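Local coordinates for glycosyl hydrolase family 2, TIM barrel domain protein (Parabacteroides merdae ATCC 43184, PDB 6DXU) that probably hydrolyses beta-glucuronides in the human gut as a family 2 glycoside hydrolase, a beta-glucuronidase with a TIM-barrel domain, at residues M347-M352 with C378-I383; F362-H367 with A589-K594. All coordinates share one frame; numbering follows the deposited sequence.

Interaction 1. Residues M347-M352 with C378-I383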
loop_
_atom_site.group_PDB
_atom_site.type_symbol
_atom_site.label_atom_id
_atom_site.label_comp_id
_atom_site.label_asym_id
_atom_site.label_seq_id
_atom_site.Cartn_x
_atom_site.Cartn_y
_atom_site.Cartn_z
ATOM N N MET D 347 -44.451 -7.548 -3.362
ATOM C CA MET D 347 -44.171 -8.925 -3.758
ATOM C C MET D 347 -43.820 -9.787 -2.546
ATOM O O MET D 347 -44.257 -10.938 -2.443
ATOM C CB MET D 347 -43.025 -8.962 -4.761
ATOM C CG MET D 347 -43.313 -8.299 -6.086
ATOM S SD MET D 347 -41.774 -8.319 -7.025
ATOM C CE MET D 347 -42.260 -7.388 -8.467
ATOM N N MET D 348 -43.007 -9.254 -1.633
ATOM C CA MET D 348 -42.655 -10.008 -0.431
ATOM C C MET D 348 -43.881 -10.306 0.433
ATOM O O MET D 348 -44.023 -11.421 0.953
ATOM C CB MET D 348 -41.615 -9.237 0.382
ATOM C CG MET D 348 -40.289 -9.015 -0.360
ATOM S SD MET D 348 -39.169 -8.123 0.741
ATOM C CE MET D 348 -38.129 -7.218 -0.410
ATOM N N ARG D 349 -44.760 -9.320 0.630
ATOM C CA ARG D 349 -45.965 -9.569 1.431
ATOM C C ARG D 349 -46.816 -10.676 0.810
ATOM O O ARG D 349 -47.320 -11.562 1.516
ATOM C CB ARG D 349 -46.802 -8.292 1.564
ATOM C CG ARG D 349 -46.108 -7.141 2.255
ATOM C CD ARG D 349 -47.048 -5.974 2.578
ATOM N NE ARG D 349 -47.592 -6.145 3.926
ATOM C CZ ARG D 349 -46.891 -5.888 5.032
ATOM N NH1 ARG D 349 -45.635 -5.436 4.940
ATOM N NH2 ARG D 349 -47.436 -6.078 6.227
ATOM N N ARG D 350 -46.989 -10.641 -0.512
ATOM C CA ARG D 350 -47.791 -11.672 -1.169
ATOM C C ARG D 350 -47.171 -13.048 -0.979
ATOM O O ARG D 350 -47.878 -14.018 -0.668
ATOM C CB ARG D 350 -47.949 -11.351 -2.658
ATOM C CG ARG D 350 -48.655 -12.444 -3.458
ATOM C CD ARG D 350 -48.981 -11.974 -4.858
ATOM N NE ARG D 350 -49.663 -13.003 -5.644
ATOM C CZ ARG D 350 -49.864 -12.926 -6.958
ATOM N NH1 ARG D 350 -49.426 -11.870 -7.634
ATOM N NH2 ARG D 350 -50.493 -13.909 -7.596
ATOM N N GLU D 351 -45.844 -13.148 -1.141
ATOM C CA GLU D 351 -45.169 -14.435 -0.999
ATOM C C GLU D 351 -45.304 -14.979 0.417
ATOM O O GLU D 351 -45.566 -16.173 0.618
ATOM C CB GLU D 351 -43.680 -14.318 -1.368
ATOM C CG GLU D 351 -43.022 -15.689 -1.424
ATOM C CD GLU D 351 -41.579 -15.652 -1.875
ATOM O OE1 GLU D 351 -41.240 -14.809 -2.735
ATOM O OE2 GLU D 351 -40.789 -16.472 -1.369
ATOM N N MET D 352 -45.063 -14.130 1.416
ATOM C CA MET D 352 -45.116 -14.617 2.791
ATOM C C MET D 352 -46.547 -14.947 3.197
ATOM O O MET D 352 -46.771 -15.893 3.953
ATOM C CB MET D 352 -44.497 -13.594 3.745
ATOM C CG MET D 352 -42.991 -13.299 3.471
ATOM S SD MET D 352 -41.972 -14.790 3.409
ATOM C CE MET D 352 -42.198 -15.381 5.092
ATOM N N CYS D 378 -42.331 -12.387 9.139
ATOM C CA CYS D 378 -42.309 -13.601 9.956
ATOM C C CYS D 378 -42.792 -13.324 11.376
ATOM O O CYS D 378 -43.510 -14.146 11.968
ATOM C CB CYS D 378 -40.911 -14.216 9.973
ATOM S SG CYS D 378 -40.394 -14.915 8.357
ATOM N N ASP D 379 -42.388 -12.188 11.953
ATOM C CA ASP D 379 -42.911 -11.807 13.265
ATOM C C ASP D 379 -44.428 -11.663 13.229
ATOM O O ASP D 379 -45.125 -12.073 14.165
ATOM C CB ASP D 379 -42.314 -10.480 13.720
ATOM C CG ASP D 379 -40.847 -10.572 14.107
ATOM O OD1 ASP D 379 -40.311 -11.678 14.346
ATOM O OD2 ASP D 379 -40.230 -9.487 14.183
ATOM N N GLU D 380 -44.948 -11.018 12.180
ATOM C CA GLU D 380 -46.366 -10.678 12.125
ATOM C C GLU D 380 -47.223 -11.863 11.747
ATOM O O GLU D 380 -48.383 -11.940 12.166
ATOM C CB GLU D 380 -46.613 -9.567 11.111
ATOM C CG GLU D 380 -46.064 -8.232 11.536
ATOM C CD GLU D 380 -46.144 -7.207 10.427
ATOM O OE1 GLU D 380 -46.864 -7.465 9.426
ATOM O OE2 GLU D 380 -45.485 -6.148 10.559
ATOM N N LEU D 381 -46.692 -12.777 10.950
ATOM C CA LEU D 381 -47.488 -13.902 10.478
ATOM C C LEU D 381 -47.336 -15.150 11.332
ATOM O O LEU D 381 -48.141 -16.071 11.189
ATOM C CB LEU D 381 -47.117 -14.242 9.032
ATOM C CG LEU D 381 -47.497 -13.199 7.976
ATOM C CD1 LEU D 381 -46.807 -13.539 6.670
ATOM C CD2 LEU D 381 -49.014 -13.158 7.780
ATOM N N GLY D 382 -46.308 -15.225 12.171
ATOM C CA GLY D 382 -46.083 -16.383 13.017
ATOM C C GLY D 382 -45.271 -17.480 12.352
ATOM O O GLY D 382 -45.709 -18.633 12.285
ATOM N N ILE D 383 -44.079 -17.141 11.863
ATOM C CA ILE D 383 -43.204 -18.089 11.180
ATOM C C ILE D 383 -41.845 -18.028 11.866
ATOM O O ILE D 383 -41.181 -16.987 11.824
ATOM C CB ILE D 383 -43.065 -17.776 9.682
ATOM C CG1 ILE D 383 -44.438 -17.800 9.005
ATOM C CG2 ILE D 383 -42.078 -18.756 9.012
ATOM C CD1 ILE D 383 -44.392 -17.347 7.530
#
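M352 and C378 mark the closest approach of the two backbones, their CA atoms 7.8 Å apart, a spacing bridged mainly by side chains. Segment 347-352 lies inside helix 345-357, whereas 378-383 takes in the last turn of helix 372-381 and the bend beyond it. There C378 O accepts from both G382 N and I383 N. G382 closes the helix with positive phi, where a side chain would be jammed against the preceding carbonyl O; glycine suits the bend, which brings I383 back against the first helix. No hydrogen bond joins the two segments.

M352 carries most of the contact. Its chain bends at both CB-CG and CG-SD (chi2 -53°, chi3 -63°), curling the methyl round so that CE sits 3.8 Å from C378 SG and also touches I383 CD1. Nearer its root, M352 CB rests 3.7 Å from L381 CD1, and the same leucine methyl packs against M352 O. An unbranched, flexible methionine fits such an uneven set of apolar neighbours. At the more open side, R349 NH2 and E380 OE1 make a long salt bridge of 3.5 Å, their planar groups turned 48° apart. The stronger partner of each lies outside: R349 NH1 pairs with E345 and E380 OE2 with R304.

Both helices belong to the outer layer of the TIM barrel, and strand 362-364 lies between them in sequence. C378 and I383 reach inward to I363 of that strand, M352 also packs on L377 of helix 372-381, and K356 of helix 345-357 donates to L381 O.

Interaction 2. Residues F362-H367 with A589-K594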
loop_
_atom_site.group_PDB
_atom_site.type_symbol
_atom_site.label_atom_id
_atom_site.label_comp_id
_atom_site.label_asym_id
_atom_site.label_seq_id
_atom_site.Cartn_x
_atom_site.Cartn_y
_atom_site.Cartn_z
ATOM N N PHE D 362 -42.368 -22.365 9.898
ATOM C CA PHE D 362 -40.920 -22.314 10.055
ATOM C C PHE D 362 -40.299 -22.060 8.692
ATOM O O PHE D 362 -40.757 -22.608 7.686
ATOM C CB PHE D 362 -40.381 -23.622 10.650
ATOM C CG PHE D 362 -38.878 -23.715 10.681
ATOM C CD1 PHE D 362 -38.120 -22.806 11.406
ATOM C CD2 PHE D 362 -38.229 -24.724 9.992
ATOM C CE1 PHE D 362 -36.722 -22.905 11.420
ATOM C CE2 PHE D 362 -36.857 -24.833 9.994
ATOM C CZ PHE D 362 -36.094 -23.918 10.713
ATOM N N ILE D 363 -39.251 -21.240 8.650
ATOM C CA ILE D 363 -38.565 -20.998 7.389
ATOM C C ILE D 363 -37.073 -20.861 7.656
ATOM O O ILE D 363 -36.651 -20.240 8.639
ATOM C CB ILE D 363 -39.131 -19.759 6.649
ATOM C CG1 ILE D 363 -38.551 -19.660 5.227
ATOM C CG2 ILE D 363 -38.883 -18.470 7.447
ATOM C CD1 ILE D 363 -39.233 -18.607 4.349
ATOM N N ARG D 364 -36.282 -21.465 6.788
ATOM C CA ARG D 364 -34.854 -21.192 6.701
ATOM C C ARG D 364 -34.657 -20.274 5.504
ATOM O O ARG D 364 -35.066 -20.613 4.390
ATOM C CB ARG D 364 -34.070 -22.495 6.565
ATOM C CG ARG D 364 -32.559 -22.342 6.278
ATOM C CD ARG D 364 -31.878 -23.699 6.350
ATOM N NE ARG D 364 -30.504 -23.667 5.854
ATOM C CZ ARG D 364 -30.045 -24.366 4.821
ATOM N NH1 ARG D 364 -30.847 -25.166 4.125
ATOM N NH2 ARG D 364 -28.765 -24.258 4.480
ATOM N N LEU D 365 -34.073 -19.096 5.736
ATOM C CA LEU D 365 -34.109 -18.014 4.746
ATOM C C LEU D 365 -33.006 -18.179 3.694
ATOM O O LEU D 365 -32.186 -17.293 3.455
ATOM C CB LEU D 365 -34.024 -16.662 5.447
ATOM C CG LEU D 365 -35.263 -16.332 6.286
ATOM C CD1 LEU D 365 -35.089 -15.034 7.066
ATOM C CD2 LEU D 365 -36.488 -16.224 5.377
ATOM N N GLY D 366 -33.031 -19.332 3.024
ATOM C CA GLY D 366 -32.011 -19.591 2.030
ATOM C C GLY D 366 -30.659 -19.628 2.699
ATOM O O GLY D 366 -30.515 -20.098 3.833
ATOM N N HIS D 367 -29.649 -19.100 2.013
ATOM C CA HIS D 367 -28.283 -19.187 2.503
ATOM C C HIS D 367 -27.722 -17.835 2.936
ATOM O O HIS D 367 -26.497 -17.659 2.958
ATOM C CB HIS D 367 -27.391 -19.818 1.429
ATOM C CG HIS D 367 -27.858 -21.173 0.996
ATOM N ND1 HIS D 367 -28.135 -22.184 1.893
ATOM C CD2 HIS D 367 -28.147 -21.670 -0.230
ATOM C CE1 HIS D 367 -28.546 -23.255 1.235
ATOM N NE2 HIS D 367 -28.559 -22.971 -0.055
ATOM N N ALA D 589 -37.819 -28.739 6.859
ATOM C CA ALA D 589 -38.104 -27.636 5.953
ATOM C C ALA D 589 -37.927 -28.112 4.516
ATOM O O ALA D 589 -36.815 -28.484 4.115
ATOM C CB ALA D 589 -37.201 -26.433 6.259
ATOM N N TYR D 590 -39.023 -28.099 3.754
ATOM C CA TYR D 590 -38.976 -28.394 2.324
ATOM C C TYR D 590 -38.107 -27.362 1.599
ATOM O O TYR D 590 -38.091 -26.181 1.961
ATOM C CB TYR D 590 -40.411 -28.393 1.762
ATOM C CG TYR D 590 -40.470 -28.797 0.305
ATOM C CD1 TYR D 590 -40.230 -27.858 -0.701
ATOM C CD2 TYR D 590 -40.730 -30.115 -0.069
ATOM C CE1 TYR D 590 -40.231 -28.222 -2.039
ATOM C CE2 TYR D 590 -40.751 -30.487 -1.420
ATOM C CZ TYR D 590 -40.495 -29.531 -2.397
ATOM O OH TYR D 590 -40.487 -29.875 -3.745
ATOM N N TRP D 591 -37.389 -27.804 0.555
ATOM C CA TRP D 591 -36.536 -26.917 -0.246
ATOM C C TRP D 591 -37.003 -26.837 -1.698
ATOM O O TRP D 591 -36.921 -27.843 -2.420
ATOM C CB TRP D 591 -35.067 -27.373 -0.228
ATOM C CG TRP D 591 -34.217 -26.517 -1.139
ATOM C CD1 TRP D 591 -34.013 -26.681 -2.486
ATOM C CD2 TRP D 591 -33.506 -25.323 -0.772
ATOM N NE1 TRP D 591 -33.207 -25.664 -2.975
ATOM C CE2 TRP D 591 -32.876 -24.828 -1.939
ATOM C CE3 TRP D 591 -33.316 -24.645 0.435
ATOM C CZ2 TRP D 591 -32.092 -23.677 -1.932
ATOM C CZ3 TRP D 591 -32.528 -23.492 0.441
ATOM C CH2 TRP D 591 -31.925 -23.027 -0.738
ATOM N N PRO D 592 -37.426 -25.673 -2.211
ATOM C CA PRO D 592 -37.789 -24.428 -1.541
ATOM C C PRO D 592 -39.285 -24.204 -1.672
ATOM O O PRO D 592 -39.999 -25.026 -2.263
ATOM C CB PRO D 592 -37.054 -23.380 -2.358
ATOM C CG PRO D 592 -37.298 -23.897 -3.788
ATOM C CD PRO D 592 -37.281 -25.442 -3.663
ATOM N N PHE D 593 -39.752 -23.056 -1.189
ATOM C CA PHE D 593 -41.143 -22.687 -1.418
ATOM C C PHE D 593 -41.402 -22.385 -2.891
ATOM O O PHE D 593 -42.415 -22.823 -3.459
ATOM C CB PHE D 593 -41.500 -21.479 -0.560
ATOM C CG PHE D 593 -42.935 -21.069 -0.659
ATOM C CD1 PHE D 593 -43.938 -21.933 -0.263
ATOM C CD2 PHE D 593 -43.278 -19.811 -1.124
ATOM C CE1 PHE D 593 -45.268 -21.556 -0.332
ATOM C CE2 PHE D 593 -44.594 -19.421 -1.192
ATOM C CZ PHE D 593 -45.600 -20.290 -0.793
ATOM N N LYS D 594 -40.519 -21.601 -3.515
ATOM C CA LYS D 594 -40.757 -21.063 -4.848
ATOM C C LYS D 594 -39.574 -21.355 -5.759
ATOM O O LYS D 594 -38.414 -21.211 -5.344
ATOM C CB LYS D 594 -41.014 -19.547 -4.778
ATOM C CG LYS D 594 -41.388 -18.902 -6.106
ATOM C CD LYS D 594 -41.616 -17.409 -5.945
ATOM C CE LYS D 594 -40.255 -16.673 -5.907
ATOM N NZ LYS D 594 -40.389 -15.241 -5.457
#
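W591 meets H367, G366 and R364 with the far end of its indole. From CB the side chain leaves with CG anti to the backbone N (chi1 176°), which carries the six-membered ring across to segment 362-367. P592 CB lies over one face of the indole, 4.3 Å above its plane and toward the rim; the peptide bond between W591 and P592 is cis. Further out, CZ3 lies 4.2 Å from G366 CA, with R364 NH1 a little farther off. At the tip, CH2 is 3.4 Å from H367 NE2. The two rings are inclined by only 22° but slid apart, so they barely overlap.

G366 has positive phi, which glycine tolerates easily. R364 NH2 lies in plane at the edge of the H367 imidazole, and that arginine forms salt bridges with E514 and E388 and hydrogen bonds with H331 and N429. H367 ND1 is hydrogen-bonded to E388, which limits the ring's rotation; an alanine here would probably leave E388 without this partner and W591 CH2 without its flat neighbour.

Deeper in, F362 CE2 touches A589 CB at 4.1 Å, the small methyl suiting a site beside a large ring. Strands 362-364 and 587-589 flank strand 323-331, and the polar cluster gathers at and just beyond their C-terminal ends, where TIM-barrel glycosidases keep their active site.

How the interactions relate
The two interactions share one barrel at different depths. Interaction 2 is wholly buried, joining the ends of strands around polar and aromatic groups; interaction 1 lies in the helical layer and is only partly buried, with sulfur and aliphatic contacts inside and a charged pair nearer the surface. Strand 362-364 ties them together, since it follows helix 345-357 and precedes helix 372-381. Its I363 faces the helical layer, packing on M355 of helix 345-357, while F362 and R364 serve interaction 2. A second link is ionic: E351 OE1 of helix 345-357 binds K594 NZ at 2.9 Å, and F593 packs on the same helix.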